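Local coordinates for protein plu4264 (Photorhabdus luminescens subsp. laumondii, PDB 4MV2) that is a small cupin of unknown function that binds a metal ion, nickel in this crystal, and may be an enzyme, at residues 38-52 and 89-103. Numbering follows the deposited sequence. Where two conformers were deposited one is given.
With NI (nickel (II) ion), chain C.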
loop_
_atom_site.group_PDB
_atom_site.type_symbol
_atom_site.label_atom_id
_atom_site.label_comp_id
_atom_site.label_asym_id
_atom_site.label_seq_id
_atom_site.Cartn_x
_atom_site.Cartn_y
_atom_site.Cartn_z
ATOM N N TRP A 38 -7.363 -0.626 3.612
ATOM C CA TRP A 38 -7.879 -1.412 2.487
ATOM C C TRP A 38 -9.355 -1.035 2.324
ATOM O O TRP A 38 -10.140 -1.172 3.266
ATOM C CB TRP A 38 -7.773 -2.920 2.763
ATOM C CG TRP A 38 -8.098 -3.806 1.586
ATOM C CD1 TRP A 38 -9.303 -3.909 0.916
ATOM C CD2 TRP A 38 -7.214 -4.719 0.948
ATOM N NE1 TRP A 38 -9.198 -4.840 -0.078
ATOM C CE2 TRP A 38 -7.926 -5.336 -0.093
ATOM C CE3 TRP A 38 -5.879 -5.069 1.159
ATOM C CZ2 TRP A 38 -7.360 -6.301 -0.905
ATOM C CZ3 TRP A 38 -5.306 -6.002 0.359
ATOM C CH2 TRP A 38 -6.044 -6.631 -0.666
ATOM N N CYS A 39 -9.739 -0.621 1.118
ATOM C CA CYS A 39 -11.080 -0.120 0.854
ATOM C C CYS A 39 -11.733 -0.894 -0.279
ATOM O O CYS A 39 -11.095 -1.247 -1.269
ATOM C CB CYS A 39 -10.983 1.334 0.417
ATOM S SG CYS A 39 -10.295 2.437 1.682
ATOM N N ILE A 40 -13.022 -1.117 -0.112
ATOM C CA ILE A 40 -13.846 -1.755 -1.130
ATOM C C ILE A 40 -15.040 -0.891 -1.412
ATOM O O ILE A 40 -15.820 -0.537 -0.513
ATOM C CB ILE A 40 -14.347 -3.169 -0.739
ATOM C CG1 ILE A 40 -13.203 -4.090 -0.355
ATOM C CG2 ILE A 40 -15.136 -3.742 -1.928
ATOM C CD1 ILE A 40 -13.677 -5.431 0.209
ATOM N N VAL A 41 -15.155 -0.512 -2.679
ATOM C CA VAL A 41 -16.363 0.161 -3.185
ATOM C C VAL A 41 -17.213 -0.931 -3.810
ATOM O O VAL A 41 -16.809 -1.567 -4.781
ATOM C CB VAL A 41 -16.059 1.320 -4.139
ATOM C CG1 VAL A 41 -17.376 1.999 -4.569
ATOM C CG2 VAL A 41 -15.132 2.348 -3.493
ATOM N N ARG A 42 -18.379 -1.164 -3.231
ATOM C CA ARG A 42 -19.218 -2.296 -3.606
ATOM C C ARG A 42 -19.806 -2.080 -4.999
ATOM O O ARG A 42 -19.851 -0.959 -5.504
ATOM C CB ARG A 42 -20.295 -2.477 -2.546
ATOM C CG ARG A 42 -19.729 -2.825 -1.178
ATOM C CD ARG A 42 -18.957 -4.122 -1.194
ATOM N NE ARG A 42 -18.439 -4.474 0.125
ATOM C CZ ARG A 42 -17.722 -5.550 0.370
ATOM N NH1 ARG A 42 -17.407 -6.383 -0.610
ATOM N NH2 ARG A 42 -17.287 -5.795 1.612
ATOM N N PRO A 43 -20.243 -3.166 -5.648
ATOM C CA PRO A 43 -20.772 -3.037 -7.015
ATOM C C PRO A 43 -21.884 -1.998 -7.117
ATOM O O PRO A 43 -22.759 -1.948 -6.257
ATOM C CB PRO A 43 -21.309 -4.446 -7.289
ATOM C CG PRO A 43 -20.399 -5.324 -6.491
ATOM C CD PRO A 43 -20.226 -4.582 -5.216
ATOM N N GLU A 44 -21.831 -1.173 -8.159
ATOM C CA GLU A 44 -22.864 -0.172 -8.435
ATOM C C GLU A 44 -23.061 0.787 -7.289
ATOM O O GLU A 44 -24.179 1.189 -6.988
ATOM C CB GLU A 44 -24.172 -0.846 -8.867
ATOM C CG GLU A 44 -23.968 -1.701 -10.119
ATOM C CD GLU A 44 -25.227 -2.235 -10.746
ATOM O OE1 GLU A 44 -26.083 -2.741 -10.013
ATOM O OE2 GLU A 44 -25.360 -2.110 -11.974
ATOM N N THR A 45 -21.942 1.190 -6.679
ATOM C CA THR A 45 -21.975 2.216 -5.628
ATOM C C THR A 45 -20.862 3.221 -5.869
ATOM O O THR A 45 -19.955 2.979 -6.686
ATOM C CB THR A 45 -21.847 1.649 -4.190
ATOM O OG1 THR A 45 -20.523 1.165 -3.964
ATOM C CG2 THR A 45 -22.824 0.504 -3.922
ATOM N N LYS A 46 -20.888 4.303 -5.112
ATOM C CA LYS A 46 -19.794 5.293 -5.131
ATOM C C LYS A 46 -19.448 5.701 -3.721
ATOM O O LYS A 46 -20.289 5.650 -2.831
ATOM C CB LYS A 46 -20.182 6.515 -5.963
ATOM C CG LYS A 46 -21.369 7.268 -5.417
ATOM C CD LYS A 46 -21.471 8.650 -5.991
ATOM C CE LYS A 46 -20.775 9.728 -5.135
ATOM N NZ LYS A 46 -21.476 10.020 -3.808
ATOM N N SER A 47 -18.212 6.163 -3.521
ATOM C CA SER A 47 -17.787 6.583 -2.164
ATOM C C SER A 47 -18.074 8.055 -1.894
ATOM O O SER A 47 -18.470 8.787 -2.780
ATOM C CB SER A 47 -16.325 6.261 -1.929
ATOM O OG SER A 47 -15.498 7.082 -2.731
ATOM N N PHE A 48 -17.851 8.482 -0.649
ATOM C CA PHE A 48 -18.195 9.827 -0.182
ATOM C C PHE A 48 -17.155 10.848 -0.593
ATOM O O PHE A 48 -16.008 10.682 -0.340
ATOM C CB PHE A 48 -18.300 9.796 1.351
ATOM C CG PHE A 48 -18.527 11.123 1.965
ATOM C CD1 PHE A 48 -19.808 11.613 2.090
ATOM C CD2 PHE A 48 -17.458 11.890 2.453
ATOM C CE1 PHE A 48 -20.034 12.863 2.688
ATOM C CE2 PHE A 48 -17.678 13.138 3.046
ATOM C CZ PHE A 48 -18.964 13.611 3.161
ATOM N N ARG A 49 -17.586 11.928 -1.217
ATOM C CA ARG A 49 -16.639 12.914 -1.757
ATOM C C ARG A 49 -16.071 13.778 -0.638
ATOM O O ARG A 49 -16.833 14.297 0.208
ATOM C CB ARG A 49 -17.351 13.745 -2.841
ATOM C CG ARG A 49 -16.470 14.789 -3.532
ATOM C CD ARG A 49 -17.221 15.398 -4.726
ATOM N NE ARG A 49 -16.522 16.501 -5.422
ATOM C CZ ARG A 49 -16.700 17.816 -5.196
ATOM N NH1 ARG A 49 -17.554 18.259 -4.271
ATOM N NH2 ARG A 49 -16.016 18.715 -5.906
ATOM N N HIS A 50 -14.736 13.894 -0.569
ATOM C CA HIS A 50 -14.165 14.823 0.411
ATOM C C HIS A 50 -12.876 15.402 -0.093
ATOM O O HIS A 50 -12.385 15.039 -1.179
ATOM C CB HIS A 50 -13.944 14.108 1.756
ATOM C CG HIS A 50 -12.768 13.160 1.814
ATOM N ND1 HIS A 50 -12.337 12.616 3.009
ATOM C CD2 HIS A 50 -11.925 12.682 0.864
ATOM C CE1 HIS A 50 -11.307 11.815 2.788
ATOM N NE2 HIS A 50 -11.033 11.838 1.494
ATOM N N SER A 51 -12.291 16.259 0.725
ATOM C CA SER A 51 -10.989 16.841 0.423
ATOM C C SER A 51 -10.259 17.104 1.722
ATOM O O SER A 51 -10.877 17.151 2.794
ATOM C CB SER A 51 -11.148 18.154 -0.354
ATOM O OG SER A 51 -11.708 19.180 0.451
ATOM N N HIS A 52 -8.942 17.242 1.641
ATOM C CA HIS A 52 -8.139 17.416 2.847
ATOM C C HIS A 52 -6.723 17.892 2.548
ATOM O O HIS A 52 -6.207 17.695 1.446
ATOM C CB HIS A 52 -8.082 16.110 3.643
ATOM C CG HIS A 52 -7.932 14.880 2.789
ATOM N ND1 HIS A 52 -6.768 14.577 2.112
ATOM C CD2 HIS A 52 -8.803 13.877 2.506
ATOM C CE1 HIS A 52 -6.930 13.445 1.440
ATOM N NE2 HIS A 52 -8.157 12.998 1.668
ATOM N N GLU A 89 -11.111 17.615 -4.238
ATOM C CA GLU A 89 -12.280 16.798 -3.970
ATOM C C GLU A 89 -12.164 15.500 -4.733
ATOM O O GLU A 89 -11.883 15.489 -5.927
ATOM C CB GLU A 89 -13.558 17.518 -4.379
ATOM C CG GLU A 89 -13.790 18.843 -3.657
ATOM C CD GLU A 89 -14.222 18.703 -2.182
ATOM O OE1 GLU A 89 -14.815 17.656 -1.813
ATOM O OE2 GLU A 89 -13.991 19.673 -1.402
ATOM N N HIS A 90 -12.378 14.400 -4.037
ATOM C CA HIS A 90 -12.200 13.105 -4.651
ATOM C C HIS A 90 -13.178 12.135 -4.138
ATOM O O HIS A 90 -13.541 12.186 -2.953
ATOM C CB HIS A 90 -10.772 12.542 -4.444
ATOM C CG HIS A 90 -10.260 12.585 -3.020
ATOM N ND1 HIS A 90 -9.853 13.756 -2.409
ATOM C CD2 HIS A 90 -10.023 11.592 -2.122
ATOM C CE1 HIS A 90 -9.429 13.487 -1.184
ATOM N NE2 HIS A 90 -9.506 12.181 -0.985
ATOM N N HIS A 91 -13.630 11.277 -5.047
ATOM C CA HIS A 91 -14.363 10.056 -4.691
ATOM C C HIS A 91 -14.216 8.977 -5.792
ATOM O O HIS A 91 -13.619 9.215 -6.863
ATOM C CB HIS A 91 -15.842 10.374 -4.366
ATOM C CG HIS A 91 -16.723 10.688 -5.541
ATOM N ND1 HIS A 91 -16.759 11.930 -6.154
ATOM C CD2 HIS A 91 -17.666 9.938 -6.157
ATOM C CE1 HIS A 91 -17.688 11.925 -7.090
ATOM N NE2 HIS A 91 -18.234 10.721 -7.133
ATOM N N VAL A 92 -14.747 7.803 -5.487
ATOM C CA VAL A 92 -14.584 6.616 -6.301
ATOM C C VAL A 92 -15.953 6.149 -6.770
ATOM O O VAL A 92 -16.884 6.064 -5.980
ATOM C CB VAL A 92 -13.906 5.514 -5.490
ATOM C CG1 VAL A 92 -13.630 4.294 -6.356
ATOM C CG2 VAL A 92 -12.580 6.034 -4.895
ATOM N N ILE A 93 -16.059 5.876 -8.066
ATOM C CA ILE A 93 -17.315 5.451 -8.691
ATOM C C ILE A 93 -17.136 4.074 -9.243
ATOM O O ILE A 93 -16.307 3.854 -10.123
ATOM C CB ILE A 93 -17.720 6.418 -9.846
ATOM C CG1 ILE A 93 -17.906 7.837 -9.313
ATOM C CG2 ILE A 93 -18.978 5.893 -10.571
ATOM C CD1 ILE A 93 -17.818 8.899 -10.411
ATOM N N ASN A 94 -17.901 3.120 -8.713
ATOM C CA ASN A 94 -17.860 1.754 -9.215
ATOM C C ASN A 94 -19.168 1.406 -9.901
ATOM O O ASN A 94 -20.126 1.008 -9.234
ATOM C CB ASN A 94 -17.604 0.727 -8.111
ATOM C CG ASN A 94 -17.461 -0.701 -8.645
ATOM O OD1 ASN A 94 -17.431 -0.944 -9.843
ATOM N ND2 ASN A 94 -17.434 -1.659 -7.730
ATOM N N ASN A 95 -19.195 1.543 -11.222
ATOM C CA ASN A 95 -20.408 1.267 -11.998
ATOM C C ASN A 95 -20.548 -0.218 -12.366
ATOM O O ASN A 95 -21.508 -0.612 -13.016
ATOM C CB ASN A 95 -20.443 2.074 -13.301
ATOM C CG ASN A 95 -20.588 3.566 -13.093
ATOM O OD1 ASN A 95 -19.992 4.355 -13.834
ATOM N ND2 ASN A 95 -21.381 3.963 -12.147
ATOM N N ASN A 96 -19.602 -1.041 -11.929
ATOM C CA ASN A 96 -19.486 -2.411 -12.373
ATOM C C ASN A 96 -20.111 -3.404 -11.421
ATOM O O ASN A 96 -20.519 -3.049 -10.337
ATOM C CB ASN A 96 -18.024 -2.696 -12.678
ATOM C CG ASN A 96 -17.435 -1.640 -13.599
ATOM O OD1 ASN A 96 -17.805 -1.571 -14.758
ATOM N ND2 ASN A 96 -16.557 -0.788 -13.077
ATOM N N GLN A 97 -20.167 -4.652 -11.848
ATOM C CA GLN A 97 -20.791 -5.716 -11.098
ATOM C C GLN A 97 -19.935 -6.346 -10.055
ATOM O O GLN A 97 -20.428 -7.168 -9.310
ATOM C CB GLN A 97 -21.210 -6.809 -12.104
ATOM C CG GLN A 97 -22.279 -6.384 -13.053
ATOM C CD GLN A 97 -23.606 -6.425 -12.365
ATOM O OE1 GLN A 97 -24.032 -7.477 -11.887
ATOM N NE2 GLN A 97 -24.240 -5.295 -12.256
ATOM N N GLU A 98 -18.652 -5.991 -10.039
ATOM C CA GLU A 98 -17.674 -6.631 -9.153
ATOM C C GLU A 98 -17.118 -5.596 -8.178
ATOM O O GLU A 98 -16.963 -4.418 -8.525
ATOM C CB GLU A 98 -16.506 -7.166 -9.988
ATOM C CG GLU A 98 -16.856 -8.114 -11.130
ATOM C CD GLU A 98 -17.363 -7.431 -12.417
ATOM O OE1 GLU A 98 -17.167 -6.203 -12.665
ATOM O OE2 GLU A 98 -17.955 -8.173 -13.205
ATOM N N ASP A 99 -16.788 -6.037 -6.972
ATOM C CA ASP A 99 -16.126 -5.210 -5.988
ATOM C C ASP A 99 -14.910 -4.501 -6.565
ATOM O O ASP A 99 -14.151 -5.070 -7.320
ATOM C CB ASP A 99 -15.593 -6.121 -4.862
ATOM C CG ASP A 99 -16.629 -6.645 -3.913
ATOM O OD1 ASP A 99 -17.663 -6.005 -3.667
ATOM O OD2 ASP A 99 -16.356 -7.725 -3.325
ATOM N N PHE A 100 -14.717 -3.259 -6.157
ATOM C CA PHE A 100 -13.533 -2.483 -6.498
ATOM C C PHE A 100 -12.694 -2.312 -5.249
ATOM O O PHE A 100 -13.166 -1.779 -4.254
ATOM C CB PHE A 100 -13.883 -1.115 -7.053
ATOM C CG PHE A 100 -12.681 -0.279 -7.344
ATOM C CD1 PHE A 100 -11.865 -0.598 -8.426
ATOM C CD2 PHE A 100 -12.317 0.796 -6.537
ATOM C CE1 PHE A 100 -10.759 0.155 -8.724
ATOM C CE2 PHE A 100 -11.194 1.542 -6.855
ATOM C CZ PHE A 100 -10.431 1.208 -7.925
ATOM N N HIS A 101 -11.467 -2.839 -5.281
ATOM C CA HIS A 101 -10.570 -2.797 -4.143
ATOM C C HIS A 101 -9.408 -1.849 -4.400
ATOM O O HIS A 101 -8.785 -1.884 -5.472
ATOM C CB HIS A 101 -9.929 -4.166 -3.892
ATOM C CG HIS A 101 -10.860 -5.275 -3.563
ATOM N ND1 HIS A 101 -10.849 -5.870 -2.324
ATOM C CD2 HIS A 101 -11.779 -5.945 -4.312
ATOM C CE1 HIS A 101 -11.719 -6.861 -2.322
ATOM N NE2 HIS A 101 -12.279 -6.940 -3.525
ATOM N N PHE A 102 -9.053 -1.073 -3.382
ATOM C CA PHE A 102 -7.834 -0.256 -3.448
ATOM C C PHE A 102 -7.306 -0.075 -2.042
ATOM O O PHE A 102 -8.059 -0.191 -1.075
ATOM C CB PHE A 102 -8.108 1.105 -4.142
ATOM C CG PHE A 102 -9.016 2.035 -3.394
ATOM C CD1 PHE A 102 -10.386 1.915 -3.473
ATOM C CD2 PHE A 102 -8.490 3.109 -2.687
ATOM C CE1 PHE A 102 -11.206 2.809 -2.821
ATOM C CE2 PHE A 102 -9.308 3.965 -2.042
ATOM C CZ PHE A 102 -10.671 3.817 -2.124
ATOM N N TYR A 103 -6.015 0.225 -1.927
ATOM C CA TYR A 103 -5.393 0.578 -0.667
ATOM C C TYR A 103 -5.091 2.054 -0.714
ATOM O O TYR A 103 -4.564 2.543 -1.687
ATOM C CB TYR A 103 -4.106 -0.264 -0.414
ATOM C CG TYR A 103 -3.837 -0.423 1.060
ATOM C CD1 TYR A 103 -4.364 -1.472 1.761
ATOM C CD2 TYR A 103 -3.120 0.530 1.783
ATOM C CE1 TYR A 103 -4.216 -1.605 3.155
ATOM C CE2 TYR A 103 -2.959 0.424 3.145
ATOM C CZ TYR A 103 -3.536 -0.620 3.838
ATOM O OH TYR A 103 -3.379 -0.664 5.190
HETATM NI NI NI C . -9.099 11.226 0.909
HETATM O O HOH W 1 -23.060 -2.904 -13.210
HETATM O O HOH W 2 -24.376 0.254 -13.220
HETATM O O HOH W 3 -14.833 14.011 -6.570
HETATM O O HOH W 4 -9.755 9.335 0.357
HETATM O O HOH W 5 -8.764 10.194 2.792
#
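His50, His52 and His90 converge on the nickel ion through their NE2 atoms, the bond from His90 NE2 measuring 2.2 Å. Glu56 and two waters complete six ligands, the three-histidine, one-glutamate site familiar from cupins. The edge of the His50 ring is turned toward the face of His90, planes 65° apart, while Ser88 O and Glu54 O take the ND1 atoms of His90 and His52 and help fix how those rings are rotated.

Backbone bonds join the segments antiparallel in both sheets of the barrel: Cys39 and Val41 pair with Phe102 and Phe100, Thr45 with Asn94, and, in a single bridge beside the metal, His50 with His90. Ser47 OG, held between its own N and carbonyl carbon (chi1 69°), accepts from Val92 N at 2.9 Å. Where both segments pass from one sheet to the other, Asn94 ND2 donates to Val41 O (3.0 Å) from above the carbonyl plane, Phe100 N reaching that oxygen from the opposite face; ND2 also donates to Glu98 O. Asn94 OD1 takes Asn96 N in an Asx turn.

On the barrel's inner side Cys39 CB sits over the Phe102 ring, 3.7 Å from its centroid. On the other face, Trp38 NE1 donates to His101 ND1 at 3.0 Å, in the plane of both rings, and Ile40 CG1 covers a His101 face.

Arg42 NH1 bridges to Asp99 OD1 (3.1 Å), its NE pairing with Asp20; Ser51 OG donates to Glu89 OE2.

The Trp38 bond implies that His101 ND1 is unprotonated; with four of six nickel ligands from protein, a substrate could perhaps take the water sites.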